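Local coordinates for protein glycerol trinitrate reductase (Agrobacterium tumefaciens, PDB 5EPD) that probably reduces glycerol trinitrate as an FMN-dependent oxidoreductase of the Old Yellow Enzyme family, here captured without its flavin, at residues 35-40 against 331-336; 71-76 against 116-121; 84-89 against 130-135; 124-129 against 139-144; 228-233 against 272-277. One frame throughout, in Å; residues are numbered along the deposited sequence.

Interaction 1: residues 35-40 against 331-336; sequences ITLANR and ADLIAF
Arg40 lies across the start of strand 333-336, its side chain at roughly a right angle to that of Leu333. CG of Arg40 rests 3.8 Å from CD2 of Leu333. With the chain extended from CG to NE, the guanidinium is carried along to the carbonyl of Asp332, where NH1 of Arg40 donates to O of Asp332 over 2.9 Å. This bond lies in the carbonyl plane on a lone pair and is moderately bent (149° at the hydrogen), while the oxygen sits 18° out of the guanidinium plane. The carboxylate of Asp332 looks elsewhere, to Arg304 in a salt bridge and to the backbone N of Tyr311. On the backbone, N of Ile334 donates to O of Arg40 at 3.0 Å, nearly straight at 166°. Leu37 reaches in from the hairpin at the barrel's N-terminal end: its CD1 meets CD1 of Leu333 at 3.8 Å, the two side chains again crossing nearly perpendicularly. The bonds join the lead-in to strand 41-43 with the last barrel strand, where the eight-stranded TIM barrel closes. Thr30 of strand 30-31 packs on Leu37, Arg40 and Leu333, strand 310-313 flanks Asp332 and Leu333, and Leu326 of helix 319-327 lies against Arg40 and Ile334.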
# COMPACT_ATOMS: atom_id res chain seq x y z
N ILE A 35 4.19 17.74 4.59
CA ILE A 35 5.18 17.89 3.51
C ILE A 35 4.71 18.61 2.23
O ILE A 35 3.53 18.94 2.05
CB ILE A 35 5.79 16.52 3.13
CG1 ILE A 35 4.75 15.62 2.45
CG2 ILE A 35 6.42 15.87 4.36
CD1 ILE A 35 5.19 14.18 2.31
N THR A 36 5.69 18.85 1.36
CA THR A 36 5.52 19.55 0.10
C THR A 36 5.90 18.56 -1.01
O THR A 36 6.94 17.88 -0.91
CB THR A 36 6.41 20.83 0.06
OG1 THR A 36 6.10 21.61 -1.10
CG2 THR A 36 7.93 20.49 0.08
N LEU A 37 5.05 18.46 -2.04
CA LEU A 37 5.26 17.52 -3.15
C LEU A 37 5.62 18.28 -4.42
O LEU A 37 5.01 19.29 -4.71
CB LEU A 37 4.00 16.69 -3.43
CG LEU A 37 3.36 15.88 -2.29
CD1 LEU A 37 2.23 15.01 -2.83
CD2 LEU A 37 4.38 15.03 -1.56
N ALA A 38 6.58 17.76 -5.18
CA ALA A 38 7.02 18.41 -6.42
C ALA A 38 5.93 18.41 -7.49
O ALA A 38 5.90 19.28 -8.33
CB ALA A 38 8.30 17.77 -6.95
N ASN A 39 5.03 17.43 -7.45
CA ASN A 39 3.92 17.34 -8.42
C ASN A 39 2.84 16.40 -7.84
O ASN A 39 2.95 15.91 -6.71
CB ASN A 39 4.43 16.83 -9.78
CG ASN A 39 5.13 15.49 -9.67
OD1 ASN A 39 4.54 14.51 -9.17
ND2 ASN A 39 6.38 15.43 -10.09
N ARG A 40 1.80 16.16 -8.63
CA ARG A 40 0.63 15.47 -8.14
C ARG A 40 0.61 14.01 -8.57
O ARG A 40 -0.43 13.32 -8.45
CB ARG A 40 -0.63 16.20 -8.65
CG ARG A 40 -0.88 17.52 -7.92
CD ARG A 40 -2.13 18.19 -8.47
NE ARG A 40 -2.28 19.51 -7.88
CZ ARG A 40 -3.14 19.85 -6.91
NH1 ARG A 40 -4.02 18.97 -6.41
NH2 ARG A 40 -3.15 21.10 -6.46
N ALA A 331 -10.23 14.31 -7.28
CA ALA A 331 -9.04 13.93 -6.52
C ALA A 331 -8.04 15.04 -6.50
O ALA A 331 -8.10 15.97 -7.31
CB ALA A 331 -8.39 12.69 -7.11
N ASP A 332 -7.09 14.91 -5.58
CA ASP A 332 -5.98 15.86 -5.42
C ASP A 332 -4.64 15.31 -5.98
O ASP A 332 -3.79 16.08 -6.41
CB ASP A 332 -5.83 16.15 -3.94
CG ASP A 332 -7.14 16.55 -3.31
OD1 ASP A 332 -7.74 17.52 -3.82
OD2 ASP A 332 -7.59 15.88 -2.33
N LEU A 333 -4.47 13.99 -5.92
CA LEU A 333 -3.30 13.30 -6.47
C LEU A 333 -3.78 12.09 -7.27
O LEU A 333 -4.88 11.55 -7.05
CB LEU A 333 -2.39 12.86 -5.33
CG LEU A 333 -2.01 13.94 -4.33
CD1 LEU A 333 -1.22 13.35 -3.17
CD2 LEU A 333 -1.18 15.02 -5.02
N ILE A 334 -2.97 11.65 -8.24
CA ILE A 334 -3.30 10.44 -8.96
C ILE A 334 -2.09 9.50 -8.91
O ILE A 334 -0.94 9.93 -9.13
CB ILE A 334 -3.87 10.70 -10.37
CG1 ILE A 334 -3.81 9.44 -11.24
CG2 ILE A 334 -3.13 11.83 -11.06
CD1 ILE A 334 -5.08 9.17 -12.01
N ALA A 335 -2.37 8.24 -8.55
CA ALA A 335 -1.35 7.23 -8.35
C ALA A 335 -1.38 6.31 -9.55
O ALA A 335 -2.45 5.86 -9.92
CB ALA A 335 -1.62 6.46 -7.07
N PHE A 336 -0.20 6.06 -10.13
CA PHE A 336 0.02 5.19 -11.29
C PHE A 336 0.82 3.99 -10.81
O PHE A 336 1.75 4.14 -10.01
CB PHE A 336 0.87 5.90 -12.35
CG PHE A 336 0.20 7.09 -12.97
CD1 PHE A 336 0.18 8.31 -12.32
CD2 PHE A 336 -0.43 6.99 -14.21
CE1 PHE A 336 -0.45 9.40 -12.87
CE2 PHE A 336 -1.07 8.08 -14.77
CZ PHE A 336 -1.09 9.28 -14.10

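Interaction 2: residues 71-76 against 116-121; sequences AGLIIS and RIVLQL
Leu73 and Val118 meet on one face of the parallel barrel sheet, CD1 of Leu73 lying 3.9 Å from CG2 of Val118. The same methyl reaches CB of Arg116 at 3.7 Å, because CG of Leu73 stands opposite its backbone N (chi1 179°) and the branch swings toward the neighbouring strand. Farther along this face, CG2 of Ile75 touches CB of Gln120. On the other face CB of Ile74 packs against CG1 of Ile117 at 4.1 Å, their side chains meeting at a slant. Around these groups runs the parallel ladder of strands 73-80 and 117-122, adjacent members of a beta-alpha-beta unit: N of Ile74 donates to O of Arg116 (2.9 Å), N of Val118 to O of Ile74 (3.0 Å) and N of Ser76 to O of Val118 (2.9 Å). At the far end Ser76 extends the ladder with its side chain, OG accepting from N of Gln120 at 3.0 Å and 165°. At the near end a water sits 2.8 Å from O of Arg116 and bridges it to O of Ala71. Buried aliphatic groups thus sheathe the facing N-H and C=O groups of Ile74, Ser76, Arg116 and Val118, and a hydroxyl takes the place of a backbone carbonyl where the ladder ends.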
# COMPACT_ATOMS: atom_id res chain seq x y z
N ALA A 71 8.84 11.22 -9.17
CA ALA A 71 7.46 11.17 -8.67
C ALA A 71 7.29 12.15 -7.50
O ALA A 71 8.12 12.20 -6.57
CB ALA A 71 7.07 9.76 -8.24
N GLY A 72 6.22 12.94 -7.56
CA GLY A 72 5.81 13.77 -6.43
C GLY A 72 5.84 13.01 -5.11
O GLY A 72 6.38 13.51 -4.12
N LEU A 73 5.27 11.80 -5.10
CA LEU A 73 5.29 10.95 -3.91
C LEU A 73 5.39 9.49 -4.34
O LEU A 73 4.67 9.05 -5.27
CB LEU A 73 4.00 11.15 -3.08
CG LEU A 73 3.84 10.31 -1.79
CD1 LEU A 73 4.81 10.74 -0.70
CD2 LEU A 73 2.42 10.38 -1.27
N ILE A 74 6.28 8.75 -3.67
CA ILE A 74 6.37 7.30 -3.86
C ILE A 74 5.72 6.62 -2.68
O ILE A 74 6.02 6.94 -1.53
CB ILE A 74 7.83 6.81 -3.93
CG1 ILE A 74 8.52 7.35 -5.15
CG2 ILE A 74 7.88 5.28 -3.95
CD1 ILE A 74 10.02 7.08 -5.17
N ILE A 75 4.82 5.68 -2.95
CA ILE A 75 4.37 4.77 -1.90
C ILE A 75 5.17 3.48 -2.06
O ILE A 75 5.14 2.84 -3.12
CB ILE A 75 2.87 4.37 -1.98
CG1 ILE A 75 1.96 5.55 -2.35
CG2 ILE A 75 2.45 3.74 -0.65
CD1 ILE A 75 1.74 6.51 -1.21
N SER A 76 5.89 3.10 -1.02
CA SER A 76 6.67 1.87 -1.09
C SER A 76 5.77 0.68 -1.31
O SER A 76 4.56 0.72 -1.04
CB SER A 76 7.39 1.59 0.22
OG SER A 76 6.44 1.15 1.21
N ARG A 116 9.87 12.32 -2.29
CA ARG A 116 9.13 11.95 -1.07
C ARG A 116 8.77 10.47 -1.11
O ARG A 116 8.51 9.89 -2.18
CB ARG A 116 7.85 12.77 -0.92
CG ARG A 116 8.13 14.26 -0.92
CD ARG A 116 8.69 14.66 0.43
NE ARG A 116 9.89 15.47 0.33
CZ ARG A 116 10.38 16.23 1.32
NH1 ARG A 116 9.76 16.30 2.50
NH2 ARG A 116 11.50 16.92 1.14
N ILE A 117 8.78 9.86 0.07
CA ILE A 117 8.50 8.43 0.18
C ILE A 117 7.84 8.11 1.51
O ILE A 117 8.32 8.48 2.59
CB ILE A 117 9.75 7.54 -0.06
CG1 ILE A 117 9.32 6.07 -0.22
CG2 ILE A 117 10.80 7.72 1.04
CD1 ILE A 117 10.49 5.16 -0.55
N VAL A 118 6.73 7.41 1.37
CA VAL A 118 5.91 6.95 2.45
C VAL A 118 5.97 5.41 2.44
O VAL A 118 5.98 4.79 1.37
CB VAL A 118 4.50 7.51 2.20
CG1 VAL A 118 3.42 6.67 2.85
CG2 VAL A 118 4.45 8.95 2.71
N LEU A 119 6.04 4.80 3.62
CA LEU A 119 6.02 3.33 3.75
C LEU A 119 4.59 2.77 3.94
O LEU A 119 3.83 3.20 4.83
CB LEU A 119 6.96 2.88 4.88
CG LEU A 119 7.11 1.38 5.16
CD1 LEU A 119 8.45 1.02 5.79
CD2 LEU A 119 6.02 0.89 6.09
N GLN A 120 4.22 1.80 3.11
CA GLN A 120 2.91 1.15 3.26
C GLN A 120 2.97 -0.04 4.22
O GLN A 120 3.55 -1.07 3.90
CB GLN A 120 2.30 0.70 1.92
CG GLN A 120 0.84 0.27 2.04
CD GLN A 120 0.29 -0.38 0.79
OE1 GLN A 120 0.88 -1.31 0.27
NE2 GLN A 120 -0.85 0.06 0.34
N LEU A 121 2.36 0.14 5.38
CA LEU A 121 2.29 -0.88 6.44
C LEU A 121 1.31 -2.02 6.17
O LEU A 121 0.09 -1.79 5.99
CB LEU A 121 1.87 -0.23 7.75
CG LEU A 121 2.80 0.87 8.25
CD1 LEU A 121 2.09 1.62 9.37
CD2 LEU A 121 4.13 0.30 8.69
O HOH W 1 9.49 10.72 -4.65

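Interaction 3: residues 84-89 against 130-135; sequences QGQGYQ and VNLQPN
Gln84 meets Gln133 and Pro134 where two loops of the TIM barrel, those following strands 73-80 and 117-122, lie against each other. Its backbone O accepts a hydrogen bond of 2.8 Å from NE2 of Gln133, nearly straight at 164°. The oxygen lies in the plane of the Gln133 amide, whereas the donor is tilted 29° from the Gln84 carbonyl plane. A bend at chi2 (-70°) brings the Gln133 amide up to the Gln84 carbonyl, and the same NE2 also bonds to OG of Ser128. The Pro134 ring packs beside the backbone of Gln84, whose own amide turns away to His123 through OE1. Gln86 extends its side chain beside Leu132, crossing it at about a right angle with NE2 3.8 Å from CD2 of Leu132. That NE2 is held by O of Tyr88 at 2.9 Å, which fixes the amide within its own loop. OE1 of Gln86 receives a weak bond from a water that also donates to O of Leu132. At Gly87 the other branch of the leucine closes in, CD1 of Leu132 meeting O of Gly87 at 3.3 Å. Beyond Tyr88 the backbone of Gln89 borders the methyl that Gln86 also touches, CA of Gln89 lying 3.9 Å from CD2 of Leu132.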
# COMPACT_ATOMS: atom_id res chain seq x y z
N GLN A 84 4.12 -12.67 11.03
CA GLN A 84 2.76 -13.12 11.02
C GLN A 84 2.02 -12.46 9.85
O GLN A 84 1.26 -13.10 9.09
CB GLN A 84 2.08 -12.75 12.35
CG GLN A 84 0.67 -13.32 12.49
CD GLN A 84 -0.11 -12.71 13.63
OE1 GLN A 84 -0.57 -11.56 13.56
NE2 GLN A 84 -0.29 -13.49 14.69
N GLY A 85 2.26 -11.16 9.70
CA GLY A 85 1.70 -10.40 8.60
C GLY A 85 2.36 -10.53 7.24
O GLY A 85 1.99 -9.76 6.33
N GLN A 86 3.33 -11.45 7.06
CA GLN A 86 3.94 -11.71 5.74
C GLN A 86 3.12 -12.73 4.97
O GLN A 86 2.71 -13.78 5.53
CB GLN A 86 5.39 -12.21 5.86
CG GLN A 86 6.15 -12.25 4.51
CD GLN A 86 7.56 -12.88 4.59
OE1 GLN A 86 8.18 -12.94 5.66
NE2 GLN A 86 8.07 -13.32 3.44
N GLY A 87 2.89 -12.46 3.68
CA GLY A 87 2.07 -13.34 2.82
C GLY A 87 2.67 -13.77 1.49
O GLY A 87 2.20 -14.70 0.86
N TYR A 88 3.70 -13.06 1.07
CA TYR A 88 4.46 -13.39 -0.15
C TYR A 88 5.95 -13.48 0.21
O TYR A 88 6.41 -12.72 1.10
CB TYR A 88 4.26 -12.30 -1.19
CG TYR A 88 2.82 -12.04 -1.51
CD1 TYR A 88 2.05 -11.24 -0.71
CD2 TYR A 88 2.24 -12.60 -2.64
CE1 TYR A 88 0.72 -10.99 -1.02
CE2 TYR A 88 0.94 -12.36 -2.97
CZ TYR A 88 0.17 -11.56 -2.16
OH TYR A 88 -1.15 -11.35 -2.49
N GLN A 89 6.68 -14.37 -0.45
CA GLN A 89 8.12 -14.50 -0.18
C GLN A 89 8.89 -13.21 -0.48
O GLN A 89 8.56 -12.45 -1.42
CB GLN A 89 8.72 -15.64 -0.99
CG GLN A 89 8.58 -15.52 -2.51
CD GLN A 89 9.31 -16.66 -3.23
OE1 GLN A 89 9.05 -17.86 -2.99
NE2 GLN A 89 10.24 -16.29 -4.11
N VAL A 130 1.57 -21.30 5.29
CA VAL A 130 2.26 -21.84 6.48
C VAL A 130 3.78 -21.72 6.40
O VAL A 130 4.45 -21.36 7.36
CB VAL A 130 1.83 -23.30 6.81
CG1 VAL A 130 0.43 -23.32 7.38
CG2 VAL A 130 1.88 -24.21 5.58
N ASN A 131 4.31 -21.97 5.21
CA ASN A 131 5.74 -21.82 4.96
C ASN A 131 6.33 -20.43 5.29
O ASN A 131 7.54 -20.32 5.55
CB ASN A 131 6.08 -22.22 3.50
CG ASN A 131 5.92 -23.71 3.24
OD1 ASN A 131 5.59 -24.48 4.14
ND2 ASN A 131 6.15 -24.14 2.01
N LEU A 132 5.53 -19.37 5.27
CA LEU A 132 6.07 -18.06 5.58
C LEU A 132 5.85 -17.69 7.05
O LEU A 132 6.50 -16.77 7.55
CB LEU A 132 5.46 -16.98 4.65
CG LEU A 132 5.65 -17.20 3.15
CD1 LEU A 132 4.69 -16.36 2.33
CD2 LEU A 132 7.08 -16.89 2.74
N GLN A 133 4.94 -18.41 7.72
CA GLN A 133 4.49 -18.03 9.07
C GLN A 133 5.43 -18.54 10.15
O GLN A 133 6.11 -19.56 9.94
CB GLN A 133 3.10 -18.59 9.33
CG GLN A 133 1.97 -17.94 8.53
CD GLN A 133 1.70 -16.53 8.98
OE1 GLN A 133 1.70 -16.23 10.18
NE2 GLN A 133 1.48 -15.63 8.02
N PRO A 134 5.46 -17.85 11.31
CA PRO A 134 6.27 -18.34 12.44
C PRO A 134 5.89 -19.76 12.86
O PRO A 134 4.71 -20.07 13.08
CB PRO A 134 5.98 -17.34 13.56
CG PRO A 134 5.43 -16.13 12.88
CD PRO A 134 4.74 -16.61 11.65
N ASN A 135 6.92 -20.61 12.95
CA ASN A 135 6.79 -22.01 13.32
C ASN A 135 5.89 -22.83 12.40
O ASN A 135 5.33 -23.84 12.82
CB ASN A 135 6.28 -22.14 14.76
CG ASN A 135 7.00 -21.22 15.72
OD1 ASN A 135 8.22 -21.09 15.68
ND2 ASN A 135 6.25 -20.56 16.58
O HOH W 2 8.42 -15.80 6.19

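Interaction 4: residues 124-129 against 139-144; sequences VGRISH and PVAPSA
A type II' beta turn from Val124 to Ile127, in the loop after barrel strand 117-122, packs against the short strand 140-141 through Gly125 and Arg126. Gly125 occupies the turn's second position with positive phi (56°), a conformation that favours glycine, and N of Ile127 returns to O of Val124 at 3.2 Å. No direct hydrogen bond joins the two segments; a water does so instead, donating to O of Gly125 at 2.6 Å and accepting from N of Val140 at 2.8 Å. The other contacts are van der Waals. CB of Arg126 meets CB of Ala141 at 3.8 Å. The first torsion of Arg126 (chi1 71°) sets CG between its backbone N and carbonyl carbon, and the extended chain then leads the guanidinium away from Ala141, so that NH1 bonds to O of Ile145. The surroundings are those of an elaborated TIM barrel: strand 140-141 pairs in parallel with strand 164-165 outside the eight barrel strands, and Gln205 of helix 202-207 bonds to O of Val124 and N of Arg126 while touching Ala141. Pro139 packs beside the turn and the residues after it. Its CB approaches O of Gly125 at 3.6 Å and CB of Ser128 at 4.0 Å, and CG lies 4.0 Å from O of Ser128. The Ser128 hydroxyl takes another course, with OG bonded to O of Gln86.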
# COMPACT_ATOMS: atom_id res chain seq x y z
N VAL A 124 -0.99 -9.14 5.93
CA VAL A 124 -1.77 -9.90 4.93
C VAL A 124 -2.97 -10.71 5.44
O VAL A 124 -3.81 -11.16 4.64
CB VAL A 124 -0.87 -10.86 4.12
CG1 VAL A 124 0.22 -10.05 3.41
CG2 VAL A 124 -0.32 -11.99 4.98
N GLY A 125 -3.04 -10.94 6.74
CA GLY A 125 -4.09 -11.79 7.28
C GLY A 125 -4.06 -13.16 6.62
O GLY A 125 -3.00 -13.80 6.54
N ARG A 126 -5.22 -13.61 6.12
CA ARG A 126 -5.33 -14.99 5.59
C ARG A 126 -4.64 -15.22 4.24
O ARG A 126 -4.53 -16.40 3.80
CB ARG A 126 -6.79 -15.39 5.47
CG ARG A 126 -7.53 -14.67 4.36
CD ARG A 126 -9.02 -14.84 4.52
NE ARG A 126 -9.71 -14.18 3.41
CZ ARG A 126 -10.94 -14.47 2.99
NH1 ARG A 126 -11.69 -15.42 3.55
NH2 ARG A 126 -11.43 -13.77 1.98
N ILE A 127 -4.18 -14.14 3.60
CA ILE A 127 -3.45 -14.24 2.32
C ILE A 127 -1.97 -14.48 2.62
O ILE A 127 -1.12 -13.59 2.44
CB ILE A 127 -3.70 -13.02 1.43
CG1 ILE A 127 -5.20 -12.85 1.19
CG2 ILE A 127 -3.02 -13.19 0.07
CD1 ILE A 127 -5.55 -11.64 0.34
N SER A 128 -1.70 -15.70 3.09
CA SER A 128 -0.34 -16.17 3.38
C SER A 128 -0.27 -17.70 3.26
O SER A 128 -1.23 -18.35 2.84
CB SER A 128 0.09 -15.73 4.79
OG SER A 128 1.47 -15.99 5.01
N HIS A 129 0.87 -18.25 3.63
CA HIS A 129 1.08 -19.70 3.55
C HIS A 129 1.85 -20.11 4.79
O HIS A 129 2.68 -19.34 5.29
CB HIS A 129 1.84 -20.04 2.27
CG HIS A 129 1.86 -21.50 1.94
ND1 HIS A 129 2.79 -22.38 2.44
CD2 HIS A 129 1.08 -22.24 1.11
CE1 HIS A 129 2.58 -23.59 1.96
NE2 HIS A 129 1.55 -23.53 1.14
N PRO A 139 -1.92 -18.97 8.97
CA PRO A 139 -2.12 -17.52 8.89
C PRO A 139 -3.30 -17.09 9.75
O PRO A 139 -4.14 -17.94 10.14
CB PRO A 139 -2.47 -17.29 7.41
CG PRO A 139 -2.17 -18.56 6.69
CD PRO A 139 -2.24 -19.65 7.71
N VAL A 140 -3.39 -15.80 10.05
CA VAL A 140 -4.46 -15.32 10.93
C VAL A 140 -5.48 -14.46 10.18
O VAL A 140 -5.17 -13.88 9.14
CB VAL A 140 -3.92 -14.59 12.17
CG1 VAL A 140 -3.06 -15.54 12.99
CG2 VAL A 140 -3.16 -13.32 11.77
N ALA A 141 -6.70 -14.41 10.71
CA ALA A 141 -7.83 -13.83 10.00
C ALA A 141 -8.95 -13.58 11.02
O ALA A 141 -8.93 -14.16 12.11
CB ALA A 141 -8.29 -14.80 8.93
N PRO A 142 -9.95 -12.75 10.66
CA PRO A 142 -11.09 -12.55 11.57
C PRO A 142 -11.93 -13.84 11.78
O PRO A 142 -12.38 -14.10 12.89
CB PRO A 142 -11.92 -11.46 10.86
CG PRO A 142 -11.57 -11.58 9.41
CD PRO A 142 -10.11 -12.00 9.40
N SER A 143 -12.13 -14.61 10.71
CA SER A 143 -12.86 -15.87 10.75
C SER A 143 -12.06 -16.89 9.97
O SER A 143 -11.28 -16.52 9.08
CB SER A 143 -14.23 -15.68 10.11
OG SER A 143 -14.92 -14.59 10.71
N ALA A 144 -12.21 -18.16 10.33
CA ALA A 144 -11.50 -19.27 9.67
C ALA A 144 -12.17 -19.62 8.33
O ALA A 144 -12.88 -20.61 8.21
CB ALA A 144 -11.46 -20.49 10.60
O HOH W 3 -1.53 -14.18 8.63

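Interaction 5: residues 228-233 against 272-277; sequences LMLEVT and DKLDAL
O of Met229 is gripped twice by Thr233, one turn farther along helix 227-240: OG1 donates to it at 2.9 Å, and N of Thr233 makes the regular helical bond at 3.0 Å. The two donors come from opposite faces of the carbonyl plane, OG1 tilted 33° from it. This fixes the rotation of the threonine, with OG1 opposite its own carbonyl carbon (chi1 -46°), and leaves CG2 to meet CD2 of Leu274 at 3.8 Å, the side chains crossing at about a right angle. No hydrogen bond crosses between residues 228-233 and 272-277. Leu230 supplies much of the contact, with both methyls set astride CB of Lys273: CD1 lies 3.5 Å and CD2 3.6 Å from that carbon. CD2 of Leu230 also meets CG of Leu274 at 4.1 Å. Lys273 contributes the aliphatic root of its side chain, and beyond CG the chain bends away from the other helix. At the end of the contact CD1 of Leu277 lies 3.9 Å from O of Leu230. The short helical segments run nearly parallel, 13° apart, with axes 10.5 Å from each other, as successive outer helices of a TIM barrel do. Helices 227-240 and 263-276 flank strand 245-249, whose Ile247 touches Met229, Thr233 and Leu274. Helix 171-187 packs on Leu228 and Val232 from the preceding position round the barrel.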
# COMPACT_ATOMS: atom_id res chain seq x y z
N LEU A 228 -11.32 -2.70 13.66
CA LEU A 228 -9.87 -2.91 13.65
C LEU A 228 -9.20 -1.87 12.77
O LEU A 228 -8.24 -1.22 13.21
CB LEU A 228 -9.51 -4.32 13.20
CG LEU A 228 -8.04 -4.71 13.33
CD1 LEU A 228 -7.59 -4.67 14.78
CD2 LEU A 228 -7.81 -6.08 12.71
N MET A 229 -9.72 -1.66 11.56
CA MET A 229 -9.12 -0.69 10.62
C MET A 229 -8.97 0.69 11.28
O MET A 229 -7.91 1.31 11.19
CB MET A 229 -9.95 -0.56 9.32
CG MET A 229 -9.32 0.33 8.23
SD MET A 229 -10.32 0.45 6.72
CE MET A 229 -10.23 -1.25 6.11
N LEU A 230 -10.04 1.14 11.92
CA LEU A 230 -10.07 2.44 12.56
C LEU A 230 -9.17 2.49 13.79
O LEU A 230 -8.48 3.49 14.01
CB LEU A 230 -11.52 2.81 12.93
CG LEU A 230 -12.51 2.99 11.77
CD1 LEU A 230 -13.90 3.24 12.35
CD2 LEU A 230 -12.10 4.12 10.83
N GLU A 231 -9.15 1.42 14.58
CA GLU A 231 -8.25 1.34 15.72
C GLU A 231 -6.81 1.40 15.28
O GLU A 231 -5.98 2.05 15.92
CB GLU A 231 -8.47 0.06 16.53
CG GLU A 231 -9.65 0.21 17.49
CD GLU A 231 -10.00 -1.07 18.21
OE1 GLU A 231 -9.30 -2.08 17.99
OE2 GLU A 231 -10.99 -1.05 18.98
N VAL A 232 -6.51 0.71 14.18
CA VAL A 232 -5.13 0.67 13.67
C VAL A 232 -4.71 2.08 13.19
O VAL A 232 -3.68 2.59 13.60
CB VAL A 232 -4.94 -0.42 12.59
CG1 VAL A 232 -3.64 -0.20 11.81
CG2 VAL A 232 -4.92 -1.81 13.22
N THR A 233 -5.52 2.70 12.35
CA THR A 233 -5.23 4.06 11.88
C THR A 233 -5.16 5.11 13.02
O THR A 233 -4.35 6.03 12.99
CB THR A 233 -6.28 4.50 10.82
OG1 THR A 233 -6.48 3.44 9.87
CG2 THR A 233 -5.85 5.76 10.08
N ASP A 272 -16.11 8.58 7.03
CA ASP A 272 -16.55 9.51 8.09
C ASP A 272 -15.62 9.43 9.30
O ASP A 272 -15.13 10.44 9.80
CB ASP A 272 -17.97 9.18 8.57
CG ASP A 272 -19.05 9.58 7.59
OD1 ASP A 272 -18.83 10.54 6.80
OD2 ASP A 272 -20.14 8.93 7.62
N LYS A 273 -15.41 8.22 9.77
CA LYS A 273 -14.54 7.99 10.92
C LYS A 273 -13.07 8.33 10.65
O LYS A 273 -12.37 8.85 11.53
CB LYS A 273 -14.70 6.55 11.36
CG LYS A 273 -16.04 6.31 12.04
CD LYS A 273 -15.98 6.80 13.48
CE LYS A 273 -17.24 6.48 14.26
NZ LYS A 273 -18.15 7.65 14.37
N LEU A 274 -12.60 8.05 9.44
CA LEU A 274 -11.22 8.40 9.07
C LEU A 274 -11.08 9.90 9.07
O LEU A 274 -10.11 10.41 9.62
CB LEU A 274 -10.83 7.84 7.70
CG LEU A 274 -10.58 6.35 7.68
CD1 LEU A 274 -10.61 5.87 6.22
CD2 LEU A 274 -9.27 6.00 8.38
N ASP A 275 -12.04 10.60 8.48
CA ASP A 275 -11.99 12.06 8.47
C ASP A 275 -11.95 12.63 9.88
O ASP A 275 -11.23 13.59 10.16
CB ASP A 275 -13.17 12.64 7.73
CG ASP A 275 -13.01 14.12 7.45
OD1 ASP A 275 -11.93 14.54 6.98
OD2 ASP A 275 -13.95 14.88 7.72
N ALA A 276 -12.72 12.01 10.77
CA ALA A 276 -12.77 12.42 12.17
C ALA A 276 -11.41 12.32 12.85
O ALA A 276 -11.10 13.14 13.71
CB ALA A 276 -13.81 11.61 12.94
N LEU A 277 -10.61 11.31 12.48
CA LEU A 277 -9.25 11.15 13.04
C LEU A 277 -8.26 12.20 12.52
O LEU A 277 -7.15 12.31 13.06
CB LEU A 277 -8.71 9.75 12.74
CG LEU A 277 -9.32 8.60 13.55
CD1 LEU A 277 -9.04 7.23 12.94
CD2 LEU A 277 -8.79 8.68 14.97

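How the interactions relate
Interactions 1 and 2 serve the same barrel sheet: interaction 2 is a buried ladder between two adjacent strands, interaction 1 the partly buried closure with the last strand. They touch where Leu37 packs on Gly72. Interaction 5 belongs to the outer helical layer, partly buried and apolar across its interface. Interactions 3 and 4, on the opposite side of the chain's centre from interaction 1, share the loop after strand 117-122; interaction 3, only partly buried, ties it to the loop after strand 73-80, while interaction 4 is buried. They meet at Ser128. A backbone ladder dominates interaction 2, one backbone bond and an arginine interaction 1, a glutamine amide interaction 3, a bridging water interaction 4.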